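Local coordinates for D-isomer specific 2-hydroxyacid dehydrogenase family protein (Aeromonas salmonicida subsp. salmonicida, PDB 3HG7) that probably acts as an NAD-dependent oxidoreductase of the D-isomer specific 2-hydroxyacid dehydrogenase family, at residues Q5-L10 / H29-R34; L143-T148 / M164-V169. The protein carries 1 engineered substitution. All coordinates share one frame; numbering follows the deposited sequence.

Contact 1 of 2, residues Q5-L10 / H29-R34; sequences QRTLLL and HLRILR
Leu8 and Leu30 meet on the face that also carries Leu10 and Ile32, where strands 6-10 and 30-34 run parallel as the two strands of a beta-alpha-beta unit whose connecting helix is 15-24. CD1 of Leu30 lies 3.9 Å from CB of Leu8, and also meets Arg6 O at 3.6 Å and Leu8 N. Farther along this face CD1 of Leu10 reaches CG2 of Ile32 at 3.8 Å, the two side chains crossing at a slant. Helix 15-24 covers Leu8 and Ile32 through Leu22, while in helix 286-301 Phe293 touches Leu8 and Tyr297 touches Leu30. The backbone ladder between the strands is regular: Leu8 N donates to Arg31 O, and Leu33 N to Leu8 O, each at 2.8 Å. The start of the pairing is looser. Gln5 and His29 are exposed, and the bond from Gln5 NE2 to His29 O is weak at 3.5 Å. Arg6 N donates to His29 O almost straight, though from above the carbonyl plane, and a water bridges His29 O to Arg6 NH2. On the other face Thr7, Leu33 and the partly exposed Arg31 form a small cluster. CD1 of Leu33 sits over the centre of the Arg31 guanidinium, 3.8 Å above its plane, and Glu47 forms a salt bridge with NH2. In that plane, NE and NH2 of Arg31 both donate to Thr7 OG1, at 3.1 and 3.0 Å.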
loop_
_atom_site.group_PDB
_atom_site.type_symbol
_atom_site.label_atom_id
_atom_site.label_comp_id
_atom_site.label_asym_id
_atom_site.label_seq_id
_atom_site.Cartn_x
_atom_site.Cartn_y
_atom_site.Cartn_z
ATOM N N GLN A 5 34.572 -8.896 -1.770
ATOM C CA GLN A 5 34.370 -7.831 -2.828
ATOM C C GLN A 5 33.365 -6.701 -2.573
ATOM O O GLN A 5 33.792 -5.561 -2.372
ATOM C CB GLN A 5 34.246 -8.323 -4.281
ATOM C CG GLN A 5 34.678 -7.214 -5.294
ATOM C CD GLN A 5 33.740 -7.002 -6.502
ATOM O OE1 GLN A 5 34.125 -6.389 -7.517
ATOM N NE2 GLN A 5 32.532 -7.505 -6.408
ATOM N N ARG A 6 32.062 -6.977 -2.665
ATOM C CA ARG A 6 31.084 -6.071 -2.072
ATOM C C ARG A 6 30.453 -6.731 -0.863
ATOM O O ARG A 6 30.466 -7.960 -0.737
ATOM C CB ARG A 6 29.978 -5.665 -3.056
ATOM C CG ARG A 6 30.448 -4.683 -4.152
ATOM C CD ARG A 6 29.273 -4.288 -5.025
ATOM N NE ARG A 6 29.671 -3.482 -6.190
ATOM C CZ ARG A 6 29.989 -3.978 -7.381
ATOM N NH1 ARG A 6 30.266 -3.159 -8.391
ATOM N NH2 ARG A 6 30.024 -5.288 -7.579
ATOM N N THR A 7 29.892 -5.896 0.005
ATOM C CA THR A 7 29.185 -6.342 1.211
ATOM C C THR A 7 27.739 -5.865 1.173
ATOM O O THR A 7 27.497 -4.698 0.909
ATOM C CB THR A 7 29.878 -5.785 2.455
ATOM O OG1 THR A 7 31.189 -6.378 2.573
ATOM C CG2 THR A 7 29.071 -6.128 3.754
ATOM N N LEU A 8 26.814 -6.789 1.396
ATOM C CA LEU A 8 25.391 -6.494 1.553
ATOM C C LEU A 8 25.091 -6.606 3.049
ATOM O O LEU A 8 25.497 -7.580 3.682
ATOM C CB LEU A 8 24.548 -7.529 0.826
ATOM C CG LEU A 8 23.046 -7.608 1.185
ATOM C CD1 LEU A 8 22.313 -6.294 0.847
ATOM C CD2 LEU A 8 22.418 -8.769 0.436
ATOM N N LEU A 9 24.386 -5.621 3.598
ATOM C CA LEU A 9 23.889 -5.741 4.976
ATOM C C LEU A 9 22.370 -5.895 4.957
ATOM O O LEU A 9 21.702 -5.078 4.339
ATOM C CB LEU A 9 24.284 -4.526 5.829
ATOM C CG LEU A 9 23.771 -4.532 7.298
ATOM C CD1 LEU A 9 24.341 -5.721 8.068
ATOM C CD2 LEU A 9 24.214 -3.230 8.007
ATOM N N LEU A 10 21.853 -6.909 5.682
ATOM C CA LEU A 10 20.411 -7.168 5.801
ATOM C C LEU A 10 19.952 -6.579 7.128
ATOM O O LEU A 10 20.497 -6.932 8.166
ATOM C CB LEU A 10 20.148 -8.679 5.812
ATOM C CG LEU A 10 20.569 -9.391 4.516
ATOM C CD1 LEU A 10 20.348 -10.857 4.664
ATOM C CD2 LEU A 10 19.708 -8.850 3.366
ATOM N N HIS A 29 31.161 -12.823 -5.292
ATOM C CA HIS A 29 31.790 -11.576 -4.880
ATOM C C HIS A 29 30.846 -10.720 -4.016
ATOM O O HIS A 29 30.901 -9.483 -4.059
ATOM C CB HIS A 29 32.265 -10.755 -6.099
ATOM C CG HIS A 29 32.606 -11.577 -7.314
ATOM N ND1 HIS A 29 33.721 -12.389 -7.379
ATOM C CD2 HIS A 29 31.988 -11.689 -8.515
ATOM C CE1 HIS A 29 33.763 -12.979 -8.564
ATOM N NE2 HIS A 29 32.722 -12.573 -9.271
ATOM N N LEU A 30 29.980 -11.368 -3.235
ATOM C CA LEU A 30 29.102 -10.615 -2.336
ATOM C C LEU A 30 29.097 -11.213 -0.941
ATOM O O LEU A 30 28.616 -12.320 -0.762
ATOM C CB LEU A 30 27.674 -10.569 -2.866
ATOM C CG LEU A 30 26.688 -9.732 -2.039
ATOM C CD1 LEU A 30 27.088 -8.256 -2.040
ATOM C CD2 LEU A 30 25.259 -9.901 -2.524
ATOM N N ARG A 31 29.641 -10.485 0.029
ATOM C CA ARG A 31 29.559 -10.919 1.442
ATOM C C ARG A 31 28.204 -10.461 1.996
ATOM O O ARG A 31 27.875 -9.277 1.904
ATOM C CB ARG A 31 30.692 -10.314 2.268
ATOM C CG ARG A 31 30.692 -10.745 3.734
ATOM C CD ARG A 31 31.858 -10.160 4.543
ATOM N NE ARG A 31 31.957 -8.697 4.477
ATOM C CZ ARG A 31 32.411 -7.924 5.464
ATOM N NH1 ARG A 31 32.787 -8.460 6.630
ATOM N NH2 ARG A 31 32.472 -6.608 5.301
ATOM N N ILE A 32 27.454 -11.384 2.592
ATOM C CA ILE A 32 26.113 -11.097 3.110
ATOM C C ILE A 32 26.165 -11.058 4.625
ATOM O O ILE A 32 26.516 -12.055 5.273
ATOM C CB ILE A 32 25.072 -12.127 2.621
ATOM C CG1 ILE A 32 24.962 -12.049 1.093
ATOM C CG2 ILE A 32 23.721 -11.903 3.301
ATOM C CD1 ILE A 32 24.194 -13.215 0.466
ATOM N N LEU A 33 25.876 -9.889 5.177
ATOM C CA LEU A 33 25.968 -9.689 6.613
ATOM C C LEU A 33 24.575 -9.440 7.081
ATOM O O LEU A 33 23.718 -9.038 6.288
ATOM C CB LEU A 33 26.838 -8.480 6.957
ATOM C CG LEU A 33 28.317 -8.525 6.568
ATOM C CD1 LEU A 33 29.031 -7.297 7.159
ATOM C CD2 LEU A 33 28.962 -9.804 7.076
ATOM N N ARG A 34 24.345 -9.688 8.368
ATOM C CA ARG A 34 23.000 -9.550 8.870
ATOM C C ARG A 34 23.045 -8.841 10.219
ATOM O O ARG A 34 23.899 -9.148 11.061
ATOM C CB ARG A 34 22.399 -10.954 8.991
ATOM C CG ARG A 34 21.145 -11.066 9.756
ATOM C CD ARG A 34 20.654 -12.518 9.699
ATOM N NE ARG A 34 19.629 -12.768 10.683
ATOM C CZ ARG A 34 19.103 -13.959 10.956
ATOM N NH1 ARG A 34 19.486 -15.032 10.272
ATOM N NH2 ARG A 34 18.158 -14.064 11.886
HETATM O O HOH W 1 29.580 -7.493 -5.727
#

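Contact 2 of 2, residues L143-T148 / M164-V169; sequences LLILGT and MKVLGV. Engineered in segment 164-169: Val169 (natural residue Ile).
Leu146 and Val169 run alongside each other in the same direction where two parallel strands of a Rossmann-type beta-alpha-beta unit pair; helix 150-161 links strand 142-146 to strand 165-169. CD2 of Leu146 approaches CB of Val169, an engineered residue (isoleucine in the natural sequence), to 3.7 Å. On the same face CD1 of Leu144 touches CG2 of Val169 at 4.0 Å and also CB of Leu167. The opposite face carries Leu143, Ile145 and Val166; there the Ile145 side chain slants across that of Val166, CD1 to CG1 4.2 Å. At the start of the pairing Met164 bends at chi3 (95°), which brings its CE to 3.7 Å from CB of Leu143. Backbone bonds set this register, from Leu143 N to Lys165 O through Ile145 N to Leu167 O. Gly168 CA makes a C-H...O contact with Ile145 O at 3.3 Å. In the next shell, Leu188 of helix 188-193 packs on Leu146 and Val169, while Ile155 and Ala156 of helix 150-161 cover the face of Leu143 and Ile145. Asp180 accepts a hydrogen bond from Val166 N. Beyond Leu146 the chain enters the turn that begins a GxGxxG pattern, consistent with the dinucleotide-binding loop of this family. Gly147 has positive phi (117°), where a CB would jam against Leu146 O, which by itself calls for glycine; its N donates to Val169 O at 3.0 Å.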
loop_
_atom_site.group_PDB
_atom_site.type_symbol
_atom_site.label_atom_id
_atom_site.label_comp_id
_atom_site.label_asym_id
_atom_site.label_seq_id
_atom_site.Cartn_x
_atom_site.Cartn_y
_atom_site.Cartn_z
ATOM N N LEU A 143 -17.637 -0.213 -9.588
ATOM C CA LEU A 143 -16.385 -0.048 -8.852
ATOM C C LEU A 143 -15.694 1.170 -9.443
ATOM O O LEU A 143 -15.468 1.199 -10.636
ATOM C CB LEU A 143 -15.498 -1.288 -9.031
ATOM C CG LEU A 143 -14.130 -1.335 -8.332
ATOM C CD1 LEU A 143 -14.238 -0.999 -6.846
ATOM C CD2 LEU A 143 -13.423 -2.692 -8.507
ATOM N N LEU A 144 -15.409 2.177 -8.614
ATOM C CA LEU A 144 -14.508 3.282 -8.981
ATOM C C LEU A 144 -13.144 3.090 -8.323
ATOM O O LEU A 144 -13.067 2.958 -7.089
ATOM C CB LEU A 144 -15.072 4.610 -8.486
ATOM C CG LEU A 144 -14.212 5.830 -8.804
ATOM C CD1 LEU A 144 -13.923 5.903 -10.305
ATOM C CD2 LEU A 144 -14.865 7.097 -8.299
ATOM N N ILE A 145 -12.077 3.115 -9.122
ATOM C CA ILE A 145 -10.714 2.996 -8.596
ATOM C C ILE A 145 -9.914 4.255 -8.951
ATOM O O ILE A 145 -9.902 4.684 -10.120
ATOM C CB ILE A 145 -9.980 1.740 -9.135
ATOM C CG1 ILE A 145 -10.807 0.476 -8.879
ATOM C CG2 ILE A 145 -8.548 1.642 -8.531
ATOM C CD1 ILE A 145 -10.232 -0.804 -9.512
ATOM N N LEU A 146 -9.308 4.855 -7.929
ATOM C CA LEU A 146 -8.383 5.978 -8.079
ATOM C C LEU A 146 -6.968 5.436 -8.067
ATOM O O LEU A 146 -6.460 4.981 -7.044
ATOM C CB LEU A 146 -8.565 7.008 -6.957
ATOM C CG LEU A 146 -9.983 7.380 -6.529
ATOM C CD1 LEU A 146 -9.915 8.603 -5.643
ATOM C CD2 LEU A 146 -10.883 7.641 -7.723
ATOM N N GLY A 147 -6.338 5.476 -9.228
ATOM C CA GLY A 147 -5.000 4.927 -9.398
ATOM C C GLY A 147 -5.096 3.797 -10.399
ATOM O O GLY A 147 -5.877 2.860 -10.219
ATOM N N THR A 148 -4.290 3.881 -11.449
ATOM C CA THR A 148 -4.423 2.987 -12.586
ATOM C C THR A 148 -3.182 2.155 -12.858
ATOM O O THR A 148 -3.045 1.563 -13.942
ATOM C CB THR A 148 -4.784 3.792 -13.852
ATOM O OG1 THR A 148 -4.027 3.300 -14.962
ATOM C CG2 THR A 148 -4.416 5.243 -13.642
ATOM N N MET A 164 -18.872 -6.542 -12.000
ATOM C CA MET A 164 -18.984 -5.105 -11.727
ATOM C C MET A 164 -18.635 -4.276 -12.965
ATOM O O MET A 164 -17.854 -4.716 -13.807
ATOM C CB MET A 164 -18.046 -4.714 -10.576
ATOM C CG MET A 164 -18.551 -5.188 -9.209
ATOM S SD MET A 164 -17.379 -5.008 -7.888
ATOM C CE MET A 164 -17.872 -3.424 -7.183
ATOM N N LYS A 165 -19.202 -3.073 -13.048
ATOM C CA LYS A 165 -18.712 -2.040 -13.944
ATOM C C LYS A 165 -17.464 -1.489 -13.277
ATOM O O LYS A 165 -17.428 -1.370 -12.039
ATOM C CB LYS A 165 -19.745 -0.921 -14.138
ATOM C CG LYS A 165 -20.997 -1.342 -14.924
ATOM C CD LYS A 165 -21.761 -0.154 -15.591
ATOM C CE LYS A 165 -20.845 0.972 -16.184
ATOM N NZ LYS A 165 -19.605 0.548 -16.932
ATOM N N VAL A 166 -16.434 -1.192 -14.078
ATOM C CA VAL A 166 -15.166 -0.689 -13.520
ATOM C C VAL A 166 -14.711 0.598 -14.196
ATOM O O VAL A 166 -14.395 0.612 -15.401
ATOM C CB VAL A 166 -14.016 -1.755 -13.489
ATOM C CG1 VAL A 166 -12.829 -1.207 -12.737
ATOM C CG2 VAL A 166 -14.473 -3.053 -12.775
ATOM N N LEU A 167 -14.714 1.674 -13.409
ATOM C CA LEU A 167 -14.269 2.976 -13.870
ATOM C C LEU A 167 -12.994 3.361 -13.139
ATOM O O LEU A 167 -12.871 3.139 -11.930
ATOM C CB LEU A 167 -15.313 4.043 -13.585
ATOM C CG LEU A 167 -16.753 3.882 -14.075
ATOM C CD1 LEU A 167 -17.591 5.059 -13.603
ATOM C CD2 LEU A 167 -16.862 3.720 -15.586
ATOM N N GLY A 168 -12.065 3.960 -13.873
ATOM C CA GLY A 168 -10.794 4.381 -13.284
ATOM C C GLY A 168 -10.604 5.878 -13.348
ATOM O O GLY A 168 -11.162 6.549 -14.221
ATOM N N VAL A 169 -9.799 6.395 -12.427
ATOM C CA VAL A 169 -9.441 7.811 -12.378
ATOM C C VAL A 169 -7.916 7.927 -12.270
ATOM O O VAL A 169 -7.264 7.086 -11.630
ATOM C CB VAL A 169 -10.207 8.542 -11.241
ATOM C CG1 VAL A 169 -9.513 9.840 -10.840
ATOM C CG2 VAL A 169 -11.632 8.828 -11.688
#

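In the fold
Contact 1 comes first along the chain and closes before contact 2 opens. Each joins the two strands of a beta-alpha-beta unit, but in separate parallel sheets: 5-10 with 29-34 at one edge of a five-stranded sheet, and 143-148 with 164-169 inside a seven-stranded one, where strand 181-183 forms the edge beyond 165-169. Their centres are about 43 Å apart, on opposite sides of the chain's centre, and their nearest atoms about 30 Å. The two sheets would be the family's two domains: contact 2, the more buried, lies in the one expected to bind the dinucleotide, contact 1 in the other. Helix 286-301, late in the chain, returns to cover contact 1.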